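Local structure of iron binding protein FbpA (Mannheimia haemolytica, 1Q35) at residues 10-14 with 198-202; 177-181 with 193-199; 263-269 with 276-281. The protein binds ferric iron and, as a periplasmic solute-binding protein, probably delivers it to a membrane transporter for bacterial iron uptake. One frame throughout, in Å; residues are numbered along the deposited sequence.

Contact 1 (10-14 with 198-202). With FMT (formic acid), chain C.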
ATOM      1  N   ARG A  10      -1.559   8.730   4.636  1.00 11.69           N
ATOM      2  CA  ARG A  10      -0.095   8.680   4.665  1.00 12.01           C
ATOM      3  C   ARG A  10       0.445   9.618   5.743  1.00 12.53           C
ATOM      4  O   ARG A  10      -0.001  10.756   5.863  1.00 12.94           O
ATOM      5  CB  ARG A  10       0.478   9.085   3.302  1.00 11.85           C
ATOM      6  CG  ARG A  10      -0.204   8.414   2.122  1.00 11.46           C
ATOM      7  CD  ARG A  10       0.675   8.255   0.904  1.00 10.89           C
ATOM      8  NE  ARG A  10       1.805   7.370   1.166  1.00  9.96           N
ATOM      9  CZ  ARG A  10       2.752   7.095   0.283  1.00  9.78           C
ATOM     10  NH1 ARG A  10       3.742   6.279   0.624  1.00  9.98           N
ATOM     11  NH2 ARG A  10       2.698   7.599  -0.940  1.00  9.81           N
ATOM     12  N   GLN A  11       1.417   9.142   6.521  1.00 12.95           N
ATOM     13  CA  GLN A  11       2.061   9.958   7.551  1.00 13.63           C
ATOM     14  C   GLN A  11       2.944  11.012   6.888  1.00 13.24           C
ATOM     15  O   GLN A  11       3.348  10.844   5.737  1.00 12.78           O
ATOM     16  CB  GLN A  11       2.884   9.082   8.499  1.00 14.27           C
ATOM     17  CG  GLN A  11       2.041   8.206   9.409  1.00 16.69           C
ATOM     18  CD  GLN A  11       1.361   8.995  10.507  1.00 20.14           C
ATOM     19  OE1 GLN A  11       2.013   9.762  11.219  1.00 22.92           O
ATOM     20  NE2 GLN A  11       0.053   8.812  10.653  1.00 22.45           N
ATOM     21  N   PRO A  12       3.224  12.113   7.591  1.00 13.63           N
ATOM     22  CA  PRO A  12       3.993  13.220   7.013  1.00 13.77           C
ATOM     23  C   PRO A  12       5.267  12.808   6.278  1.00 13.32           C
ATOM     24  O   PRO A  12       5.531  13.331   5.213  1.00 13.73           O
ATOM     25  CB  PRO A  12       4.323  14.093   8.230  1.00 14.13           C
ATOM     26  CG  PRO A  12       3.236  13.837   9.181  1.00 14.42           C
ATOM     27  CD  PRO A  12       2.799  12.416   8.969  1.00 13.70           C
ATOM     28  N   TYR A  13       6.041  11.869   6.819  1.00 12.89           N
ATOM     29  CA  TYR A  13       7.334  11.550   6.219  1.00 12.53           C
ATOM     30  C   TYR A  13       7.225  10.991   4.793  1.00 12.10           C
ATOM     31  O   TYR A  13       8.170  11.102   4.019  1.00 12.40           O
ATOM     32  CB  TYR A  13       8.175  10.636   7.134  1.00 12.53           C
ATOM     33  CG  TYR A  13       7.832   9.155   7.151  1.00 12.46           C
ATOM     34  CD1 TYR A  13       6.577   8.703   7.548  1.00 12.69           C
ATOM     35  CD2 TYR A  13       8.793   8.203   6.821  1.00 12.37           C
ATOM     36  CE1 TYR A  13       6.284   7.341   7.588  1.00 12.08           C
ATOM     37  CE2 TYR A  13       8.513   6.848   6.856  1.00 12.34           C
ATOM     38  CZ  TYR A  13       7.260   6.418   7.233  1.00 11.91           C
ATOM     39  OH  TYR A  13       6.985   5.068   7.272  1.00 12.21           O
ATOM     40  N   LEU A  14       6.066  10.422   4.446  1.00 11.83           N
ATOM     41  CA  LEU A  14       5.840   9.855   3.113  1.00 11.66           C
ATOM     42  C   LEU A  14       4.957  10.701   2.178  1.00 11.62           C
ATOM     43  O   LEU A  14       4.644  10.267   1.071  1.00 12.00           O
ATOM     44  CB  LEU A  14       5.258   8.439   3.246  1.00 11.61           C
ATOM     45  CG  LEU A  14       6.247   7.397   3.783  1.00 11.40           C
ATOM     46  CD1 LEU A  14       5.523   6.118   4.182  1.00 11.49           C
ATOM     47  CD2 LEU A  14       7.315   7.094   2.758  1.00 11.64           C
ATOM     48  N   TYR A 198       8.616  -0.452  -0.520  1.00  7.68           N
ATOM     49  CA  TYR A 198       9.220   0.873  -0.366  1.00  7.81           C
ATOM     50  C   TYR A 198       9.836   1.060   1.021  1.00  7.92           C
ATOM     51  O   TYR A 198      10.795   1.807   1.175  1.00  8.12           O
ATOM     52  CB  TYR A 198       8.220   2.004  -0.695  1.00  7.90           C
ATOM     53  CG  TYR A 198       6.939   1.945   0.093  1.00  8.10           C
ATOM     54  CD1 TYR A 198       5.862   1.194  -0.368  1.00  8.14           C
ATOM     55  CD2 TYR A 198       6.803   2.600   1.308  1.00  8.54           C
ATOM     56  CE1 TYR A 198       4.698   1.099   0.345  1.00  8.63           C
ATOM     57  CE2 TYR A 198       5.625   2.516   2.038  1.00  8.89           C
ATOM     58  CZ  TYR A 198       4.577   1.751   1.545  1.00  8.67           C
ATOM     59  OH  TYR A 198       3.401   1.608   2.240  1.00  9.32           O
ATOM     60  N   TYR A 199       9.313   0.364   2.023  1.00  7.95           N
ATOM     61  CA  TYR A 199       9.883   0.455   3.365  1.00  8.25           C
ATOM     62  C   TYR A 199      11.345  -0.002   3.427  1.00  8.30           C
ATOM     63  O   TYR A 199      12.094   0.478   4.269  1.00  8.59           O
ATOM     64  CB  TYR A 199       9.046  -0.331   4.385  1.00  8.29           C
ATOM     65  CG  TYR A 199       7.725   0.326   4.717  1.00  8.61           C
ATOM     66  CD1 TYR A 199       6.522  -0.350   4.533  1.00  8.70           C
ATOM     67  CD2 TYR A 199       7.673   1.620   5.219  1.00  9.70           C
ATOM     68  CE1 TYR A 199       5.306   0.249   4.830  1.00  9.95           C
ATOM     69  CE2 TYR A 199       6.459   2.226   5.515  1.00 10.51           C
ATOM     70  CZ  TYR A 199       5.284   1.529   5.324  1.00 10.51           C
ATOM     71  OH  TYR A 199       4.070   2.110   5.615  1.00 11.61           O
ATOM     72  N   TYR A 200      11.753  -0.924   2.559  1.00  8.44           N
ATOM     73  CA  TYR A 200      13.152  -1.353   2.519  1.00  8.69           C
ATOM     74  C   TYR A 200      14.062  -0.174   2.179  1.00  8.84           C
ATOM     75  O   TYR A 200      15.096   0.029   2.820  1.00  9.45           O
ATOM     76  CB  TYR A 200      13.329  -2.492   1.523  1.00  8.80           C
ATOM     77  CG  TYR A 200      14.607  -3.274   1.701  1.00  9.06           C
ATOM     78  CD1 TYR A 200      15.638  -3.173   0.783  1.00 11.02           C
ATOM     79  CD2 TYR A 200      14.778  -4.139   2.777  1.00  8.60           C
ATOM     80  CE1 TYR A 200      16.817  -3.896   0.936  1.00 11.34           C
ATOM     81  CE2 TYR A 200      15.952  -4.871   2.934  1.00  9.18           C
ATOM     82  CZ  TYR A 200      16.962  -4.748   2.010  1.00 10.11           C
ATOM     83  OH  TYR A 200      18.131  -5.466   2.156  1.00 11.65           O
ATOM     84  N   GLY A 201      13.672   0.620   1.185  1.00  8.94           N
ATOM     85  CA  GLY A 201      14.413   1.817   0.827  1.00  9.25           C
ATOM     86  C   GLY A 201      14.369   2.893   1.899  1.00  9.36           C
ATOM     87  O   GLY A 201      15.380   3.539   2.183  1.00  9.69           O
ATOM     88  N   LYS A 202      13.206   3.091   2.506  1.00  9.31           N
ATOM     89  CA  LYS A 202      13.094   4.038   3.611  1.00  9.52           C
ATOM     90  C   LYS A 202      14.042   3.669   4.754  1.00  9.77           C
ATOM     91  O   LYS A 202      14.690   4.539   5.324  1.00 10.53           O
ATOM     92  CB  LYS A 202      11.660   4.108   4.134  1.00  9.57           C
ATOM     93  CG  LYS A 202      10.652   4.730   3.166  1.00  9.84           C
ATOM     94  CD  LYS A 202      11.013   6.150   2.735  1.00 10.66           C
ATOM     95  CE  LYS A 202      11.072   7.126   3.903  1.00 11.09           C
ATOM     96  NZ  LYS A 202      11.620   8.453   3.516  1.00 12.18           N
TER
HETATM   97  C   FMT C1001       2.324   4.691   3.577  1.00 10.81           C
HETATM   98  O1  FMT C1001       2.047   5.984   3.649  1.00 10.75           O
HETATM   99  O2  FMT C1001       2.708   4.223   2.520  1.00 11.13           O
HETATM  100  O   HOH W   1       9.851  10.071   2.101  1.00 12.76           O
HETATM  101  O   HOH W   2       4.245   4.427   7.169  1.00 13.15           O
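In the iron-binding cleft of this periplasmic binding protein fold, the loop between strand 3-8 and helix 16-26 faces the N-terminal part of helix 198-205, the helix that carries two iron-binding tyrosines. The chain is iron-free here, and a formic acid molecule, probably from the crystallisation liquor, lies between the segments. Y198 meets the loop through CE2, 4.2 Å from L14 CD1. Its OH accepts a hydrogen bond from N196 ND2, at the end of strand 192-196, and makes a weak one to O2 of that molecule (2.7 Å). R10 holds the same molecule with two bonds, NE to O1 at 2.9 Å and NH1 to O2 at 3.0 Å, while its NH2 forms a salt bridge with E268. Y199 turns its ring edge to Y13: the hydroxyl OH of Y13 lies 3.4 Å from Y199 CE2, and L14 CD1 is 4.2 Å from that same carbon. K202, one turn beyond Y198, lays its aliphatic chain against both loop side chains, CD 3.8 Å from L14 CD2 and CE 3.9 Å from Y13 CD2. Water finishes the join: water 2 links Y13 OH to Y199 OH, and water 1 bridges K202 NZ and Y13 O, each at 2.8 Å.

Contact 2 (177-181 with 193-199). With FMT (formic acid), chain D; FMT (formic acid), chain C.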
ATOM      1  N   GLY A 177       4.288  -2.276  12.746  1.00 10.87           N
ATOM      2  CA  GLY A 177       4.067  -2.109  11.322  1.00 10.16           C
ATOM      3  C   GLY A 177       5.032  -2.948  10.503  1.00  9.34           C
ATOM      4  O   GLY A 177       5.665  -3.879  11.009  1.00  9.44           O
ATOM      5  N   ASP A 178       5.146  -2.620   9.224  1.00  8.70           N
ATOM      6  CA  ASP A 178       5.975  -3.410   8.319  1.00  8.56           C
ATOM      7  C   ASP A 178       7.466  -3.326   8.674  1.00  8.46           C
ATOM      8  O   ASP A 178       8.164  -4.344   8.667  1.00  8.61           O
ATOM      9  CB  ASP A 178       5.779  -2.966   6.866  1.00  8.45           C
ATOM     10  CG  ASP A 178       4.482  -3.448   6.253  1.00  8.44           C
ATOM     11  OD1 ASP A 178       3.708  -4.184   6.898  1.00  9.45           O
ATOM     12  OD2 ASP A 178       4.196  -3.113   5.086  1.00  8.27           O
ATOM     13  N   ARG A 179       7.958  -2.123   8.967  1.00  8.57           N
ATOM     14  CA  ARG A 179       9.377  -1.960   9.314  1.00  8.89           C
ATOM     15  C   ARG A 179       9.734  -2.731  10.579  1.00  9.10           C
ATOM     16  O   ARG A 179      10.818  -3.307  10.676  1.00  9.19           O
ATOM     17  CB  ARG A 179       9.746  -0.489   9.473  1.00  9.18           C
ATOM     18  CG  ARG A 179       9.693   0.293   8.165  1.00  9.98           C
ATOM     19  CD  ARG A 179       9.740   1.791   8.351  1.00 10.44           C
ATOM     20  NE  ARG A 179       8.565   2.267   9.078  1.00 10.98           N
ATOM     21  CZ  ARG A 179       8.449   3.468   9.634  1.00 12.12           C
ATOM     22  NH1 ARG A 179       9.428   4.355   9.549  1.00 13.05           N
ATOM     23  NH2 ARG A 179       7.338   3.778  10.286  1.00 13.23           N
ATOM     24  N   ASP A 180       8.814  -2.764  11.536  1.00  9.25           N
ATOM     25  CA  ASP A 180       9.043  -3.462  12.794  1.00  9.88           C
ATOM     26  C   ASP A 180       9.312  -4.950  12.590  1.00  9.79           C
ATOM     27  O   ASP A 180      10.067  -5.550  13.354  1.00  9.74           O
ATOM     28  CB  ASP A 180       7.835  -3.332  13.727  0.65 10.51           C
ATOM     29  CG  ASP A 180       7.697  -1.956  14.331  0.65 11.76           C
ATOM     30  OD1 ASP A 180       8.726  -1.328  14.646  0.65 13.80           O
ATOM     31  OD2 ASP A 180       6.586  -1.433  14.541  0.65 13.11           O
ATOM     32  N   GLN A 181       8.706  -5.561  11.571  1.00  9.36           N
ATOM     33  CA  GLN A 181       8.944  -6.981  11.323  1.00  9.43           C
ATOM     34  C   GLN A 181      10.369  -7.213  10.845  1.00  9.20           C
ATOM     35  O   GLN A 181      10.965  -8.251  11.143  1.00  9.83           O
ATOM     36  CB  GLN A 181       7.970  -7.584  10.301  1.00  9.28           C
ATOM     37  CG  GLN A 181       6.520  -7.152  10.405  1.00  9.81           C
ATOM     38  CD  GLN A 181       5.939  -7.343  11.788  1.00 11.36           C
ATOM     39  OE1 GLN A 181       6.056  -8.415  12.370  1.00 13.18           O
ATOM     40  NE2 GLN A 181       5.296  -6.307  12.307  1.00 10.50           N
ATOM     41  N   SER A 193       9.277 -12.203   6.885  1.00  8.30           N
ATOM     42  CA  SER A 193       8.172 -11.296   7.164  1.00  8.27           C
ATOM     43  C   SER A 193       7.489 -10.872   5.873  1.00  8.11           C
ATOM     44  O   SER A 193       8.022 -11.059   4.780  1.00  8.58           O
ATOM     45  CB  SER A 193       8.638 -10.061   7.944  0.65  8.43           C
ATOM     46  OG  SER A 193       9.287  -9.125   7.094  0.65  6.83           O
ATOM     47  N   ILE A 194       6.285 -10.339   6.012  1.00  7.55           N
ATOM     48  CA  ILE A 194       5.563  -9.734   4.899  1.00  7.80           C
ATOM     49  C   ILE A 194       5.559  -8.230   5.134  1.00  7.62           C
ATOM     50  O   ILE A 194       5.318  -7.780   6.247  1.00  8.51           O
ATOM     51  CB  ILE A 194       4.129 -10.286   4.827  1.00  8.14           C
ATOM     52  CG1 ILE A 194       4.146 -11.791   4.552  1.00  9.04           C
ATOM     53  CG2 ILE A 194       3.348  -9.553   3.747  1.00  8.48           C
ATOM     54  CD1 ILE A 194       2.778 -12.449   4.641  1.00 10.41           C
ATOM     55  N   GLY A 195       5.837  -7.449   4.098  1.00  7.57           N
ATOM     56  CA  GLY A 195       5.797  -6.003   4.219  1.00  7.64           C
ATOM     57  C   GLY A 195       5.880  -5.328   2.866  1.00  7.31           C
ATOM     58  O   GLY A 195       6.191  -5.976   1.874  1.00  7.60           O
ATOM     59  N   ASN A 196       5.626  -4.027   2.817  1.00  7.72           N
ATOM     60  CA  ASN A 196       5.657  -3.315   1.547  1.00  7.79           C
ATOM     61  C   ASN A 196       7.093  -2.976   1.143  1.00  7.74           C
ATOM     62  O   ASN A 196       7.956  -2.685   1.985  1.00  7.78           O
ATOM     63  CB  ASN A 196       4.799  -2.047   1.594  1.00  7.97           C
ATOM     64  CG  ASN A 196       3.309  -2.340   1.540  1.00  8.22           C
ATOM     65  OD1 ASN A 196       2.887  -3.436   1.175  1.00  8.25           O
ATOM     66  ND2 ASN A 196       2.507  -1.346   1.897  1.00  9.14           N
ATOM     67  N   SER A 197       7.327  -2.998  -0.161  1.00  7.52           N
ATOM     68  CA  SER A 197       8.649  -2.869  -0.756  1.00  7.83           C
ATOM     69  C   SER A 197       9.344  -1.553  -0.422  1.00  7.71           C
ATOM     70  O   SER A 197      10.524  -1.532  -0.094  1.00  7.95           O
ATOM     71  CB  SER A 197       8.533  -3.008  -2.275  1.00  7.53           C
ATOM     72  OG  SER A 197       7.566  -2.105  -2.809  1.00  8.04           O
ATOM     73  N   TYR A 198       8.616  -0.452  -0.520  1.00  7.68           N
ATOM     74  CA  TYR A 198       9.220   0.873  -0.366  1.00  7.81           C
ATOM     75  C   TYR A 198       9.836   1.060   1.021  1.00  7.92           C
ATOM     76  O   TYR A 198      10.795   1.807   1.175  1.00  8.12           O
ATOM     77  CB  TYR A 198       8.220   2.004  -0.695  1.00  7.90           C
ATOM     78  CG  TYR A 198       6.939   1.945   0.093  1.00  8.10           C
ATOM     79  CD1 TYR A 198       5.862   1.194  -0.368  1.00  8.14           C
ATOM     80  CD2 TYR A 198       6.803   2.600   1.308  1.00  8.54           C
ATOM     81  CE1 TYR A 198       4.698   1.099   0.345  1.00  8.63           C
ATOM     82  CE2 TYR A 198       5.625   2.516   2.038  1.00  8.89           C
ATOM     83  CZ  TYR A 198       4.577   1.751   1.545  1.00  8.67           C
ATOM     84  OH  TYR A 198       3.401   1.608   2.240  1.00  9.32           O
ATOM     85  N   TYR A 199       9.313   0.364   2.023  1.00  7.95           N
ATOM     86  CA  TYR A 199       9.883   0.455   3.365  1.00  8.25           C
ATOM     87  C   TYR A 199      11.345  -0.002   3.427  1.00  8.30           C
ATOM     88  O   TYR A 199      12.094   0.478   4.269  1.00  8.59           O
ATOM     89  CB  TYR A 199       9.046  -0.331   4.385  1.00  8.29           C
ATOM     90  CG  TYR A 199       7.725   0.326   4.717  1.00  8.61           C
ATOM     91  CD1 TYR A 199       6.522  -0.350   4.533  1.00  8.70           C
ATOM     92  CD2 TYR A 199       7.673   1.620   5.219  1.00  9.70           C
ATOM     93  CE1 TYR A 199       5.306   0.249   4.830  1.00  9.95           C
ATOM     94  CE2 TYR A 199       6.459   2.226   5.515  1.00 10.51           C
ATOM     95  CZ  TYR A 199       5.284   1.529   5.324  1.00 10.51           C
ATOM     96  OH  TYR A 199       4.070   2.110   5.615  1.00 11.61           O
TER
HETATM   97  C   FMT D1002       5.413   0.840   8.590  1.00 10.83           C
HETATM   98  O1  FMT D1002       4.399   0.008   8.436  1.00 11.36           O
HETATM   99  O2  FMT D1002       6.464   0.410   9.043  1.00 10.90           O
HETATM  100  C   FMT C1001       2.324   4.691   3.577  1.00 10.81           C
HETATM  101  O1  FMT C1001       2.047   5.984   3.649  1.00 10.75           O
HETATM  102  O2  FMT C1001       2.708   4.223   2.520  1.00 11.13           O
HETATM  103  O   HOH W   3       7.810  -6.626   6.975  1.00  9.29           O
HETATM  104  O   HOH W   4       3.699  -6.859   8.216  1.00 11.01           O
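The N-terminal turn of helix 178-187 packs against the end of strand 192-196 and the start of helix 198-205, a strand-to-helix junction of the periplasmic binding protein fold that brings the iron ligands Y198 and Y199 into the cleft. D178 is the most covered residue. Its carboxylate reaches the strand backbone, OD2 accepting a hydrogen bond from N196 N at 2.8 Å, and the same oxygen forms a salt bridge with R103 of strand 96-108. The side chain passes close over G195, with OD2 3.4 Å from G195 CA; a side chain there would be crowded against D178 CB. Water 4 joins D178 OD1 to I194 O, and water 3 links D178 O to S193 OG and, weakly, to I194 O. Y199 comes next in buried area. The edge of its ring faces D178, with CE1 3.5 Å from D178 OD2, and one face is covered by a second formic acid molecule, whose C lies 3.3 Å from Y199 CZ. R179 packs beside the ring, CD 3.8 Å from Y199 CD2. The backbone amides of the first helical turn hold that molecule: D178 N binds O1 at 2.8 Å and R179 N binds O2 at 2.9 Å. Probably from the crystallisation liquor, it may mark a small pocket beside the iron ligand. Farther along, Q181 CB meets S193 CB at 3.5 Å. R179 completes the grip on the formic acid through its side chain, NE to O2 at 2.8 Å.

Contact 3 (263-269 with 276-281)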
ATOM      1  N   ALA A 263       9.464   8.456  -6.399  1.00 10.40           N
ATOM      2  CA  ALA A 263      10.505   7.476  -6.709  1.00 10.65           C
ATOM      3  C   ALA A 263      11.711   7.629  -5.785  1.00 11.04           C
ATOM      4  O   ALA A 263      12.152   6.662  -5.170  1.00 10.99           O
ATOM      5  CB  ALA A 263      10.944   7.609  -8.156  1.00 11.06           C
ATOM      6  N   GLU A 264      12.218   8.851  -5.670  1.00 11.38           N
ATOM      7  CA  GLU A 264      13.522   9.086  -5.050  1.00 11.90           C
ATOM      8  C   GLU A 264      13.454   9.203  -3.543  1.00 11.72           C
ATOM      9  O   GLU A 264      14.368   8.759  -2.847  1.00 12.53           O
ATOM     10  CB  GLU A 264      14.167  10.352  -5.618  1.00 12.24           C
ATOM     11  CG  GLU A 264      14.516  10.259  -7.094  1.00 13.79           C
ATOM     12  CD  GLU A 264      15.590   9.228  -7.400  1.00 15.51           C
ATOM     13  OE1 GLU A 264      15.600   8.720  -8.537  1.00 17.80           O
ATOM     14  OE2 GLU A 264      16.420   8.929  -6.518  1.00 16.73           O
ATOM     15  N   LEU A 265      12.385   9.807  -3.031  1.00 11.61           N
ATOM     16  CA  LEU A 265      12.207   9.995  -1.596  1.00 11.63           C
ATOM     17  C   LEU A 265      11.483   8.832  -0.928  1.00 11.11           C
ATOM     18  O   LEU A 265      11.823   8.448   0.186  1.00 11.77           O
ATOM     19  CB  LEU A 265      11.443  11.287  -1.303  1.00 11.85           C
ATOM     20  CG  LEU A 265      12.054  12.590  -1.819  1.00 13.50           C
ATOM     21  CD1 LEU A 265      11.218  13.779  -1.364  1.00 14.06           C
ATOM     22  CD2 LEU A 265      13.501  12.749  -1.367  1.00 14.72           C
ATOM     23  N   ASN A 266      10.465   8.293  -1.588  1.00 10.50           N
ATOM     24  CA  ASN A 266       9.658   7.238  -0.988  1.00 10.11           C
ATOM     25  C   ASN A 266      10.057   5.826  -1.408  1.00  9.33           C
ATOM     26  O   ASN A 266       9.621   4.875  -0.774  1.00  9.89           O
ATOM     27  CB  ASN A 266       8.175   7.424  -1.314  1.00 10.18           C
ATOM     28  CG  ASN A 266       7.528   8.566  -0.555  1.00 10.38           C
ATOM     29  OD1 ASN A 266       8.196   9.381   0.089  1.00 11.13           O
ATOM     30  ND2 ASN A 266       6.201   8.634  -0.639  1.00 10.26           N
ATOM     31  N   HIS A 267      10.836   5.684  -2.480  1.00  8.83           N
ATOM     32  CA  HIS A 267      11.213   4.362  -3.005  1.00  8.84           C
ATOM     33  C   HIS A 267      10.011   3.541  -3.458  1.00  8.54           C
ATOM     34  O   HIS A 267      10.008   2.313  -3.362  1.00  8.98           O
ATOM     35  CB  HIS A 267      12.090   3.616  -2.000  1.00  8.94           C
ATOM     36  CG  HIS A 267      13.357   4.343  -1.719  1.00  9.30           C
ATOM     37  ND1 HIS A 267      14.377   4.420  -2.641  1.00 10.21           N
ATOM     38  CD2 HIS A 267      13.737   5.097  -0.664  1.00 10.06           C
ATOM     39  CE1 HIS A 267      15.350   5.161  -2.145  1.00 10.34           C
ATOM     40  NE2 HIS A 267      14.989   5.582  -0.947  1.00 10.18           N
ATOM     41  N   GLU A 268       9.005   4.245  -3.981  1.00  8.66           N
ATOM     42  CA  GLU A 268       7.831   3.631  -4.578  1.00  8.61           C
ATOM     43  C   GLU A 268       7.991   3.588  -6.089  1.00  8.60           C
ATOM     44  O   GLU A 268       8.903   4.192  -6.652  1.00  9.12           O
ATOM     45  CB  GLU A 268       6.573   4.412  -4.200  1.00  8.81           C
ATOM     46  CG  GLU A 268       6.217   4.300  -2.734  1.00  8.55           C
ATOM     47  CD  GLU A 268       4.966   5.068  -2.400  1.00  8.86           C
ATOM     48  OE1 GLU A 268       3.857   4.503  -2.546  1.00  8.93           O
ATOM     49  OE2 GLU A 268       5.096   6.240  -2.001  1.00  9.95           O
ATOM     50  N   TYR A 269       7.111   2.845  -6.744  1.00  8.77           N
ATOM     51  CA  TYR A 269       7.098   2.789  -8.199  1.00  9.16           C
ATOM     52  C   TYR A 269       6.166   3.879  -8.730  1.00  9.81           C
ATOM     53  O   TYR A 269       4.977   3.852  -8.444  1.00  9.79           O
ATOM     54  CB  TYR A 269       6.631   1.414  -8.683  1.00  9.22           C
ATOM     55  CG  TYR A 269       7.550   0.296  -8.236  1.00  9.29           C
ATOM     56  CD1 TYR A 269       7.190  -0.573  -7.213  1.00  9.86           C
ATOM     57  CD2 TYR A 269       8.800   0.120  -8.836  1.00  9.66           C
ATOM     58  CE1 TYR A 269       8.051  -1.592  -6.793  1.00  9.72           C
ATOM     59  CE2 TYR A 269       9.663  -0.895  -8.426  1.00 10.49           C
ATOM     60  CZ  TYR A 269       9.284  -1.742  -7.405  1.00 10.20           C
ATOM     61  OH  TYR A 269      10.131  -2.746  -6.984  1.00 11.28           O
ATOM     62  N   GLU A 276      12.066   7.136 -13.764  1.00 17.72           N
ATOM     63  CA  GLU A 276      12.866   6.031 -13.247  1.00 17.64           C
ATOM     64  C   GLU A 276      12.640   5.854 -11.747  1.00 16.44           C
ATOM     65  O   GLU A 276      12.474   6.836 -11.024  1.00 16.04           O
ATOM     66  CB  GLU A 276      14.355   6.275 -13.511  1.00 18.32           C
ATOM     67  CG  GLU A 276      14.759   6.195 -14.975  1.00 20.64           C
ATOM     68  CD  GLU A 276      14.695   4.785 -15.528  1.00 23.66           C
ATOM     69  OE1 GLU A 276      14.073   4.589 -16.596  1.00 26.30           O
ATOM     70  OE2 GLU A 276      15.265   3.866 -14.899  1.00 25.44           O
ATOM     71  N   PRO A 277      12.644   4.610 -11.270  1.00 15.35           N
ATOM     72  CA  PRO A 277      12.728   4.370  -9.828  1.00 14.39           C
ATOM     73  C   PRO A 277      14.081   4.839  -9.303  1.00 13.30           C
ATOM     74  O   PRO A 277      14.987   5.132 -10.093  1.00 13.29           O
ATOM     75  CB  PRO A 277      12.603   2.846  -9.710  1.00 14.55           C
ATOM     76  CG  PRO A 277      12.019   2.405 -11.002  1.00 15.54           C
ATOM     77  CD  PRO A 277      12.578   3.346 -12.024  1.00 15.65           C
ATOM     78  N   SER A 278      14.209   4.914  -7.988  1.00 12.28           N
ATOM     79  CA  SER A 278      15.479   5.247  -7.354  1.00 11.92           C
ATOM     80  C   SER A 278      16.535   4.190  -7.665  1.00 11.66           C
ATOM     81  O   SER A 278      16.217   3.075  -8.083  1.00 11.51           O
ATOM     82  CB  SER A 278      15.301   5.343  -5.842  1.00 11.53           C
ATOM     83  OG  SER A 278      15.068   4.057  -5.282  1.00 11.34           O
ATOM     84  N   ALA A 279      17.797   4.540  -7.443  1.00 11.68           N
ATOM     85  CA  ALA A 279      18.895   3.599  -7.621  1.00 11.70           C
ATOM     86  C   ALA A 279      18.723   2.373  -6.723  1.00 11.13           C
ATOM     87  O   ALA A 279      18.990   1.254  -7.144  1.00 11.07           O
ATOM     88  CB  ALA A 279      20.237   4.274  -7.356  1.00 12.14           C
ATOM     89  N   ILE A 280      18.268   2.574  -5.487  1.00 10.80           N
ATOM     90  CA  ILE A 280      18.019   1.449  -4.591  1.00 10.89           C
ATOM     91  C   ILE A 280      16.952   0.521  -5.189  1.00 10.53           C
ATOM     92  O   ILE A 280      17.140  -0.694  -5.267  1.00 10.55           O
ATOM     93  CB  ILE A 280      17.614   1.944  -3.182  1.00 10.99           C
ATOM     94  CG1 ILE A 280      18.843   2.496  -2.446  1.00 12.04           C
ATOM     95  CG2 ILE A 280      16.959   0.825  -2.375  1.00 11.86           C
ATOM     96  CD1 ILE A 280      18.538   3.182  -1.126  1.00 12.94           C
ATOM     97  N   VAL A 281      15.838   1.094  -5.631  1.00 10.14           N
ATOM     98  CA  VAL A 281      14.722   0.290  -6.122  1.00 10.22           C
ATOM     99  C   VAL A 281      15.103  -0.421  -7.428  1.00 10.45           C
ATOM    100  O   VAL A 281      14.787  -1.590  -7.624  1.00 10.33           O
ATOM    101  CB  VAL A 281      13.457   1.160  -6.288  1.00 10.23           C
ATOM    102  CG1 VAL A 281      12.374   0.417  -7.051  1.00 10.51           C
ATOM    103  CG2 VAL A 281      12.947   1.598  -4.930  1.00  9.99           C
TER
HETATM  104  O   HOH W   5      11.685   4.342  -6.549  1.00 11.10           O
HETATM  105  O   HOH W   6      18.469   7.243  -6.510  1.00 17.87           O
HETATM  106  O   HOH W   7      13.612   9.219 -10.391  1.00 23.22           O
HETATM  107  O   HOH W   8      16.973   7.054 -10.100  1.00 23.79           O
HETATM  108  O   HOH W   9      12.468  -2.837  -8.351  1.00 13.25           O
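Direct polar contact centres on S278, the N-cap of helix 279-283. Its OG accepts from V281 N (3.1 Å), a capping bond, and also shares a 2.8 Å hydrogen bond with H267 ND1, so one hydroxyl caps its own helix and ties it to H267, just after helix 256-266. H267 leaves that helix with positive phi. The apolar contact is V281 CG1 on Y269 CE2 (3.3 Å); van der Waals contacts put V281 CG2 3.7 Å from H267 CB, I280 CD1 3.9 Å from H267 CE1 and A263 CB 3.3 Å from E276 O. Waters supply the rest. Water 5 bridges A263 O, E268 O and S278 N; waters 6, 7 and 8 connect the E264 carboxylate to A279 N, E276 O and P277 O; water 9 joins Y269 OH to V281 O. This contact seats helix 279-283 on the end of helix 256-266, with I280 against helix 198-205, H267 NE2 bonded to D205, and Y269 paired through its backbone with T100 of strand 96-108.

How the contacts relate
From the N terminus, the loop 10-14 after strand 3-8 waits until helix 198-205 to close contact 1, a long-range loop of 183 intervening residues. Contact 2 nests inside it, closing a short excursion of 11 residues from helix 178-187 and ending on the same stretch, so the two share Y198 and Y199; Y13 also packs on R179. Contact 3 follows in series, a short connection of 6 residues joining helix 256-266 to helix 279-283. It nevertheless touches both others: R10 forms a salt bridge with E268, N266 probably hydrogen-bonds to L14, and Y198 packs on N266 and H267. Helix 198-205, with its iron-binding tyrosines, is thereby tied to the N-terminal loop, nearby helix 178-187 and residues 263-269.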